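Local coordinates for malarial CLPB2 atpase/hsp101 protein (Plasmodium falciparum, PDB 4IRF) that probably couples ATP binding and hydrolysis to protein unfolding and translocation as a ClpA/ClpB-family chaperone, and is represented here by its N-terminal cargo-binding domain, at residues 37-41 / 121-127; 10-16 / 110-114; 28-33 / 75-81. All coordinates share one frame; numbering follows the deposited sequence.

Interaction 1 (37-41 / 121-127)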
# COMPACT_ATOMS: atom_id res chain seq x y z
N PRO A 37 -6.40 4.45 0.82
CA PRO A 37 -5.34 3.67 0.14
C PRO A 37 -4.10 4.48 -0.22
O PRO A 37 -3.00 3.94 0.01
CB PRO A 37 -6.03 3.13 -1.09
CG PRO A 37 -7.49 2.94 -0.63
CD PRO A 37 -7.71 4.19 0.23
N ILE A 38 -4.25 5.72 -0.68
CA ILE A 38 -3.08 6.55 -0.99
C ILE A 38 -2.17 6.69 0.20
O ILE A 38 -0.94 6.68 0.06
CB ILE A 38 -3.46 7.93 -1.56
CG1 ILE A 38 -2.18 8.67 -1.98
CG2 ILE A 38 -4.25 8.73 -0.50
CD1 ILE A 38 -1.41 7.91 -3.10
N HIS A 39 -2.73 6.79 1.41
CA HIS A 39 -1.90 6.87 2.61
C HIS A 39 -1.11 5.61 2.87
O HIS A 39 0.04 5.67 3.34
CB HIS A 39 -2.75 7.18 3.84
CG HIS A 39 -3.56 8.41 3.69
ND1 HIS A 39 -4.91 8.47 4.00
CD2 HIS A 39 -3.22 9.65 3.26
CE1 HIS A 39 -5.36 9.68 3.73
NE2 HIS A 39 -4.35 10.42 3.29
N ILE A 40 -1.73 4.46 2.61
CA ILE A 40 -1.06 3.20 2.75
C ILE A 40 0.05 3.08 1.72
O ILE A 40 1.14 2.61 2.06
CB ILE A 40 -2.01 2.01 2.61
CG1 ILE A 40 -3.03 2.09 3.76
CG2 ILE A 40 -1.22 0.70 2.66
CD1 ILE A 40 -4.01 0.93 3.72
N LEU A 41 -0.25 3.51 0.49
CA LEU A 41 0.79 3.51 -0.59
C LEU A 41 2.01 4.35 -0.18
O LEU A 41 3.16 3.89 -0.34
CB LEU A 41 0.20 3.93 -1.93
CG LEU A 41 1.27 4.00 -3.02
CD1 LEU A 41 1.93 2.65 -3.22
CD2 LEU A 41 0.71 4.52 -4.31
N LEU A 121 -4.03 -2.65 -2.98
CA LEU A 121 -3.98 -1.21 -3.25
C LEU A 121 -4.27 -0.86 -4.71
O LEU A 121 -4.80 0.20 -5.02
CB LEU A 121 -2.61 -0.68 -2.85
CG LEU A 121 -2.38 -0.61 -1.37
CD1 LEU A 121 -0.90 -0.28 -1.13
CD2 LEU A 121 -3.32 0.47 -0.72
N SER A 122 -3.91 -1.77 -5.62
CA SER A 122 -4.14 -1.52 -7.03
C SER A 122 -5.63 -1.39 -7.39
O SER A 122 -5.96 -0.87 -8.45
CB SER A 122 -3.43 -2.57 -7.88
OG SER A 122 -4.08 -3.82 -7.81
N ASN A 123 -6.54 -1.82 -6.50
CA ASN A 123 -7.97 -1.59 -6.73
C ASN A 123 -8.36 -0.12 -6.66
O ASN A 123 -9.30 0.32 -7.33
CB ASN A 123 -8.83 -2.37 -5.73
CG ASN A 123 -10.33 -2.09 -5.88
OD1 ASN A 123 -10.96 -1.37 -5.08
ND2 ASN A 123 -10.91 -2.61 -6.93
N ASP A 124 -7.66 0.63 -5.81
CA ASP A 124 -8.03 2.02 -5.61
C ASP A 124 -7.72 2.83 -6.87
O ASP A 124 -6.64 2.70 -7.45
CB ASP A 124 -7.28 2.59 -4.43
CG ASP A 124 -7.63 4.02 -4.16
OD1 ASP A 124 -8.79 4.30 -3.73
OD2 ASP A 124 -6.75 4.89 -4.39
N GLU A 125 -8.68 3.65 -7.30
CA GLU A 125 -8.53 4.36 -8.58
C GLU A 125 -7.35 5.34 -8.58
O GLU A 125 -6.62 5.42 -9.57
CB GLU A 125 -9.82 5.07 -8.96
CG GLU A 125 -11.00 4.16 -9.27
CD GLU A 125 -12.31 4.94 -9.31
OE1 GLU A 125 -12.33 6.06 -8.76
OE2 GLU A 125 -13.30 4.48 -9.90
N LEU A 126 -7.18 6.08 -7.49
CA LEU A 126 -6.07 7.02 -7.36
C LEU A 126 -4.74 6.29 -7.37
O LEU A 126 -3.79 6.69 -8.07
CB LEU A 126 -6.23 7.83 -6.07
CG LEU A 126 -5.12 8.84 -5.73
CD1 LEU A 126 -4.91 9.78 -6.92
CD2 LEU A 126 -5.53 9.63 -4.49
N VAL A 127 -4.66 5.21 -6.59
CA VAL A 127 -3.41 4.45 -6.50
C VAL A 127 -3.15 3.80 -7.85
O VAL A 127 -2.01 3.79 -8.32
CB VAL A 127 -3.46 3.36 -5.43
CG1 VAL A 127 -2.31 2.36 -5.62
CG2 VAL A 127 -3.43 3.97 -4.01
O HOH W 1 -6.68 6.60 -2.16

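Interaction 2 (10-16 / 110-114)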
# COMPACT_ATOMS: atom_id res chain seq x y z
N GLY A 10 -0.17 -14.23 13.98
CA GLY A 10 -1.19 -13.40 13.27
C GLY A 10 -1.33 -13.48 11.72
O GLY A 10 -0.35 -13.73 11.11
N LYS A 11 -2.49 -13.29 11.13
CA LYS A 11 -2.62 -13.43 9.67
C LYS A 11 -1.83 -12.37 8.85
O LYS A 11 -1.48 -12.60 7.73
CB LYS A 11 -4.08 -13.53 9.25
CG LYS A 11 -4.56 -12.73 8.10
CD LYS A 11 -5.09 -13.62 7.00
CE LYS A 11 -6.59 -13.87 7.13
NZ LYS A 11 -7.24 -14.48 5.92
N TYR A 12 -1.56 -11.24 9.44
CA TYR A 12 -0.77 -10.23 8.79
C TYR A 12 0.59 -10.27 9.32
O TYR A 12 0.71 -10.27 10.46
CB TYR A 12 -1.34 -8.87 9.10
CG TYR A 12 -2.52 -8.62 8.29
CD1 TYR A 12 -3.64 -9.30 8.47
CD2 TYR A 12 -2.47 -7.75 7.29
CE1 TYR A 12 -4.72 -9.09 7.71
CE2 TYR A 12 -3.50 -7.53 6.51
CZ TYR A 12 -4.66 -8.22 6.74
OH TYR A 12 -5.72 -7.93 6.02
N LEU A 13 1.59 -10.19 8.45
CA LEU A 13 2.93 -10.06 8.94
C LEU A 13 3.17 -8.73 9.65
O LEU A 13 2.52 -7.78 9.41
CB LEU A 13 3.94 -10.18 7.83
CG LEU A 13 3.98 -11.48 7.08
CD1 LEU A 13 4.97 -11.42 5.97
CD2 LEU A 13 4.29 -12.61 8.00
N ASN A 14 4.16 -8.72 10.49
CA ASN A 14 4.55 -7.51 11.17
C ASN A 14 4.81 -6.37 10.23
O ASN A 14 4.47 -5.29 10.49
CB ASN A 14 5.81 -7.67 11.91
CG ASN A 14 5.64 -7.74 13.37
OD1 ASN A 14 5.56 -6.70 14.10
ND2 ASN A 14 5.68 -8.92 13.84
N ARG A 15 5.57 -6.65 9.19
CA ARG A 15 5.92 -5.58 8.27
C ARG A 15 4.71 -5.03 7.57
O ARG A 15 4.70 -3.86 7.19
CB ARG A 15 7.01 -6.03 7.28
CG ARG A 15 6.69 -7.29 6.46
CD ARG A 15 7.85 -7.53 5.47
NE ARG A 15 7.73 -8.73 4.65
CZ ARG A 15 8.66 -9.69 4.62
NH1 ARG A 15 9.75 -9.57 5.36
NH2 ARG A 15 8.51 -10.76 3.84
N THR A 16 3.67 -5.85 7.43
CA THR A 16 2.46 -5.39 6.77
C THR A 16 1.71 -4.46 7.72
O THR A 16 1.27 -3.36 7.34
CB THR A 16 1.58 -6.60 6.38
OG1 THR A 16 2.33 -7.46 5.51
CG2 THR A 16 0.32 -6.17 5.71
N PRO A 110 0.09 -18.28 3.80
CA PRO A 110 -0.69 -18.31 5.04
C PRO A 110 -0.68 -16.96 5.75
O PRO A 110 -1.50 -16.74 6.66
CB PRO A 110 0.04 -19.37 5.87
CG PRO A 110 1.46 -19.26 5.42
CD PRO A 110 1.43 -18.88 3.96
N LYS A 111 0.19 -16.05 5.31
CA LYS A 111 0.17 -14.67 5.81
C LYS A 111 0.04 -13.62 4.70
O LYS A 111 0.46 -13.85 3.55
CB LYS A 111 1.42 -14.36 6.62
CG LYS A 111 1.90 -15.46 7.54
CD LYS A 111 1.12 -15.49 8.84
CE LYS A 111 1.86 -16.35 9.87
NZ LYS A 111 1.11 -16.36 11.14
N VAL A 112 -0.48 -12.45 5.07
CA VAL A 112 -0.60 -11.33 4.16
C VAL A 112 0.70 -10.51 4.20
O VAL A 112 1.05 -9.95 5.23
CB VAL A 112 -1.82 -10.44 4.50
CG1 VAL A 112 -1.97 -9.34 3.47
CG2 VAL A 112 -3.10 -11.29 4.53
N ASP A 113 1.43 -10.49 3.09
CA ASP A 113 2.70 -9.78 3.00
C ASP A 113 2.53 -8.49 2.20
O ASP A 113 1.45 -8.17 1.70
CB ASP A 113 3.78 -10.69 2.36
CG ASP A 113 5.19 -10.34 2.79
OD1 ASP A 113 5.45 -9.18 3.14
OD2 ASP A 113 6.06 -11.25 2.79
N VAL A 114 3.62 -7.76 2.04
CA VAL A 114 3.59 -6.49 1.33
C VAL A 114 3.13 -6.59 -0.12
O VAL A 114 2.43 -5.71 -0.59
CB VAL A 114 4.98 -5.79 1.42
CG1 VAL A 114 4.92 -4.43 0.80
CG2 VAL A 114 5.37 -5.66 2.86

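Interaction 3 (28-33 / 75-81)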
# COMPACT_ATOMS: atom_id res chain seq x y z
N LYS A 28 -3.17 11.13 9.26
CA LYS A 28 -3.41 12.25 10.19
C LYS A 28 -2.66 13.51 9.72
O LYS A 28 -3.16 14.58 9.84
CB LYS A 28 -3.01 11.91 11.61
CG LYS A 28 -3.83 10.78 12.15
CD LYS A 28 -3.92 10.72 13.64
CE LYS A 28 -2.58 10.48 14.20
NZ LYS A 28 -1.97 11.75 14.57
N SER A 29 -1.48 13.32 9.19
CA SER A 29 -0.70 14.47 8.73
C SER A 29 -1.40 15.25 7.62
O SER A 29 -1.21 16.47 7.48
CB SER A 29 0.68 14.01 8.27
OG SER A 29 1.47 15.13 7.93
N TYR A 30 -2.23 14.55 6.85
CA TYR A 30 -3.02 15.16 5.79
C TYR A 30 -4.45 15.44 6.24
O TYR A 30 -5.35 15.64 5.43
CB TYR A 30 -2.96 14.30 4.50
CG TYR A 30 -1.61 14.42 3.83
CD1 TYR A 30 -1.36 15.42 2.87
CD2 TYR A 30 -0.55 13.61 4.21
CE1 TYR A 30 -0.11 15.55 2.29
CE2 TYR A 30 0.71 13.73 3.63
CZ TYR A 30 0.92 14.71 2.67
OH TYR A 30 2.16 14.85 2.09
N GLY A 31 -4.63 15.49 7.56
CA GLY A 31 -5.87 15.91 8.18
C GLY A 31 -7.00 14.93 8.04
O GLY A 31 -8.18 15.32 8.13
N HIS A 32 -6.67 13.66 7.77
CA HIS A 32 -7.70 12.63 7.60
C HIS A 32 -7.90 11.85 8.89
O HIS A 32 -6.94 11.41 9.49
CB HIS A 32 -7.25 11.62 6.55
CG HIS A 32 -7.35 12.12 5.15
ND1 HIS A 32 -8.49 12.00 4.40
CD2 HIS A 32 -6.44 12.75 4.36
CE1 HIS A 32 -8.30 12.55 3.21
NE2 HIS A 32 -7.05 12.99 3.16
N ASN A 33 -9.15 11.69 9.32
CA ASN A 33 -9.45 10.75 10.40
C ASN A 33 -9.86 9.37 9.85
O ASN A 33 -10.23 8.48 10.60
CB ASN A 33 -10.54 11.30 11.35
CG ASN A 33 -11.82 11.70 10.62
OD1 ASN A 33 -11.92 11.57 9.40
ND2 ASN A 33 -12.81 12.18 11.38
N THR A 75 -5.56 15.36 -2.16
CA THR A 75 -6.62 14.74 -1.39
C THR A 75 -6.60 15.14 0.08
O THR A 75 -7.36 14.56 0.87
CB THR A 75 -6.59 13.19 -1.51
OG1 THR A 75 -5.33 12.71 -1.02
CG2 THR A 75 -6.76 12.79 -2.97
N ARG A 76 -5.77 16.12 0.42
CA ARG A 76 -5.63 16.62 1.80
C ARG A 76 -6.99 17.03 2.36
O ARG A 76 -7.77 17.70 1.68
CB ARG A 76 -4.67 17.83 1.86
CG ARG A 76 -4.50 18.39 3.28
CD ARG A 76 -3.59 19.59 3.33
NE ARG A 76 -2.17 19.26 3.20
CZ ARG A 76 -1.41 18.86 4.21
NH1 ARG A 76 -1.93 18.69 5.42
NH2 ARG A 76 -0.13 18.58 4.01
N ALA A 77 -7.26 16.61 3.60
CA ALA A 77 -8.57 16.84 4.21
C ALA A 77 -8.52 17.97 5.25
O ALA A 77 -9.57 18.43 5.73
CB ALA A 77 -9.08 15.56 4.83
N GLY A 78 -7.31 18.38 5.60
CA GLY A 78 -7.11 19.43 6.58
C GLY A 78 -5.67 19.58 7.01
O GLY A 78 -4.78 18.87 6.53
N ALA A 79 -5.41 20.53 7.90
CA ALA A 79 -4.11 20.65 8.54
C ALA A 79 -3.82 19.38 9.35
O ALA A 79 -4.75 18.64 9.68
CB ALA A 79 -4.09 21.87 9.42
N PRO A 80 -2.54 19.10 9.65
CA PRO A 80 -2.26 17.90 10.45
C PRO A 80 -3.11 17.78 11.73
O PRO A 80 -3.28 18.76 12.45
CB PRO A 80 -0.78 18.08 10.81
CG PRO A 80 -0.23 18.79 9.62
CD PRO A 80 -1.30 19.75 9.18
N LEU A 81 -3.67 16.59 11.97
CA LEU A 81 -4.43 16.34 13.19
C LEU A 81 -3.45 16.00 14.31
O LEU A 81 -2.34 15.51 14.05
CB LEU A 81 -5.41 15.17 12.99
CG LEU A 81 -6.31 15.25 11.75
CD1 LEU A 81 -7.29 14.07 11.65
CD2 LEU A 81 -7.06 16.55 11.74
O HOH W 2 -9.38 17.68 9.11
O HOH W 3 -4.41 12.98 1.65

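Interaction 1 (37-41 / 121-127)
Pro37 lays the CB and CG corner of its ring across the carboxylate end of Asp124, with Pro37 CB 3.6 Å from Asp124 CG; the two side chains cross at about a right angle. The same ring carbon also meets two methyls, Leu121 CD2 at 3.8 Å and Val127 CG2 at 4.0 Å, and so sits where the end of one helix and the start of the next converge. Leu121 sets its two methyls against the first turn of helix 37-46. Its CD2 lies 3.6 Å from Pro37 O and also reaches Ile40 CB, while CD1 touches CG2 of Ile40. That branch of Ile40 stands anti to the backbone N and is thereby brought to Leu121. Further along, Leu41 CD2 packs on Val127 CG1 at 3.9 Å, and Leu126 offers CD2 to the CB of Ile38. No direct hydrogen bond joins the two segments. One water bridges them instead, accepting from Ile38 N and donating to Asp124 OD2, which gives a backbone N-H in the first turn of its helix a partner. Asp124 is the N-cap of helix 125-133: with CG anti to its own N (chi1 -179°), the carboxylate folds back so that OD2 accepts from Val127 N at 3.1 Å, on its anti side and 28° out of the carboxylate plane. The helix start would be expected to favour the charged carboxylate. Around this core, Ile38 also rests on Leu72 of helix 61-74, and Leu121 on Thr96 of helix 91-106. A type I turn from Leu121 to Asp124 links helices 114-121 and 125-133, and this capped corner packed against helix 37-46 belongs to the buried centre of the mainly helical Clp N-terminal domain.

Interaction 2 (10-16 / 110-114)
Tyr12 and Val112 form a single backbone bridge, with Val112 N donating to Lys11 O at 2.8 Å and Val112 O accepting from Leu13 N at 3.3 Å. Thr16 OG1 also donates to Val112 O, at 2.8 Å and from the opposite face of the carbonyl plane to Leu13 N, so this oxygen is gripped by two donors. The Val112 side chain lies over one face of the Tyr12 ring: CB is 4.0 Å from the ring centroid, a CH-pi contact, and CG1 reaches the CE2 rim. The hydroxyl of Tyr12 is hydrogen-bonded to Glu101 of helix 91-106, the helix that also packs on Val112. The bridge thus ties the chain entering helix 14-29, the first helix of the Clp N-terminal domain, to the link between helices 91-106 and 114-121. Beyond it, Arg15 grips Asp113 side-on. Arg15 NE donates to Asp113 OD1 at 2.8 Å, almost straight at 175°, and Arg15 NH2 meets the syn lone pair of Asp113 OD2 at 2.7 Å; the guanidinium and carboxylate planes are nearly coplanar, 22° apart. Arg15 reaches it with a chain extended from CG to NE, after a first torsion of 55° that sets CG between the backbone N and carbonyl carbon. Asp113 OD1 also accepts from Val114 N on its anti side, while OD2 has a second cationic partner in Lys148; both positive charges would be expected to keep the carboxylate ionised. Leu13 divides its branches, CD1 lying against the carboxylate carbon of Asp113 and CD2 against CB of Lys111, whose chain it crosses at about a right angle. Lys111, bent at chi2, carries NZ back to Gly10 O at 3.0 Å, approaching from above the carbonyl plane.

Interaction 3 (28-33 / 75-81)
Gly31 turns its CA into the 75-81 segment so closely that Ala79 O lies 3.3 Å away and Leu81 CG 3.7 Å, with Gly78 O also crowding the CA of this glycine. With a positive phi of 72°, it is the C-prime residue of a Schellman motif that ends helix 14-29, closed by Gly31 N to Lys28 O and His32 N to Ala27 O. Lys28 O is shared, for Leu81 N also donates to it at 3.0 Å, from the opposite face of the carbonyl plane to Gly31 N. Two residues on from Lys28, Tyr30 O accepts from Ala77 N at 2.8 Å and, weakly, from Gly78 N. The arrangement thus fastens the C-terminal end of helix 14-29 to the loop leaving helix 61-74, at the surface of the Clp N-terminal domain. The Arg76 side chain crosses that of Tyr30 at about a right angle, guanidinium and ring planes 34° apart, and Tyr30 CD1 stands over one face of the guanidinium. A bend at chi3 (-75°) turns that group back over the helix end, where NH1 is shared between Ser29 O, met on a lone pair at 3.1 Å, and Gly78 O, which lies in the guanidinium plane. NH2 forms a salt bridge with Glu73. His32 presents its edge to Thr75 O, NE2 donating at 2.8 Å from above that carbonyl plane, while Ala77 CB sits over the centre of one face of the His32 ring, 3.5 Å from the centroid, a CH-pi contact. A water accepts weakly from the same NE2 and donates to Thr75 OG1. Leu81 projects its forked end along the Gly31-His32 backbone, CD1 against His32 O and CD2 against Gly31 CA, and the Pro80 ring covers Ser29 O.

In the fold
Interaction 1 is the buried one, about 6 Å between its centre and that of the chain, and is mostly apolar, with a single water for its polar link. Interaction 2 is partly buried and interaction 3 lies at the surface; both rely on hydrogen bonds to backbone carbonyls, and interaction 2 adds a salt bridge across its segments. These two hold the opposite ends of helix 14-29, their centres about 27 Å apart. Interactions 1 and 3 touch where His39 and His32 stack edge-to-face and where Leu126 meets Thr75, so the core around helix 37-46 runs out into the surface loop after helix 61-74.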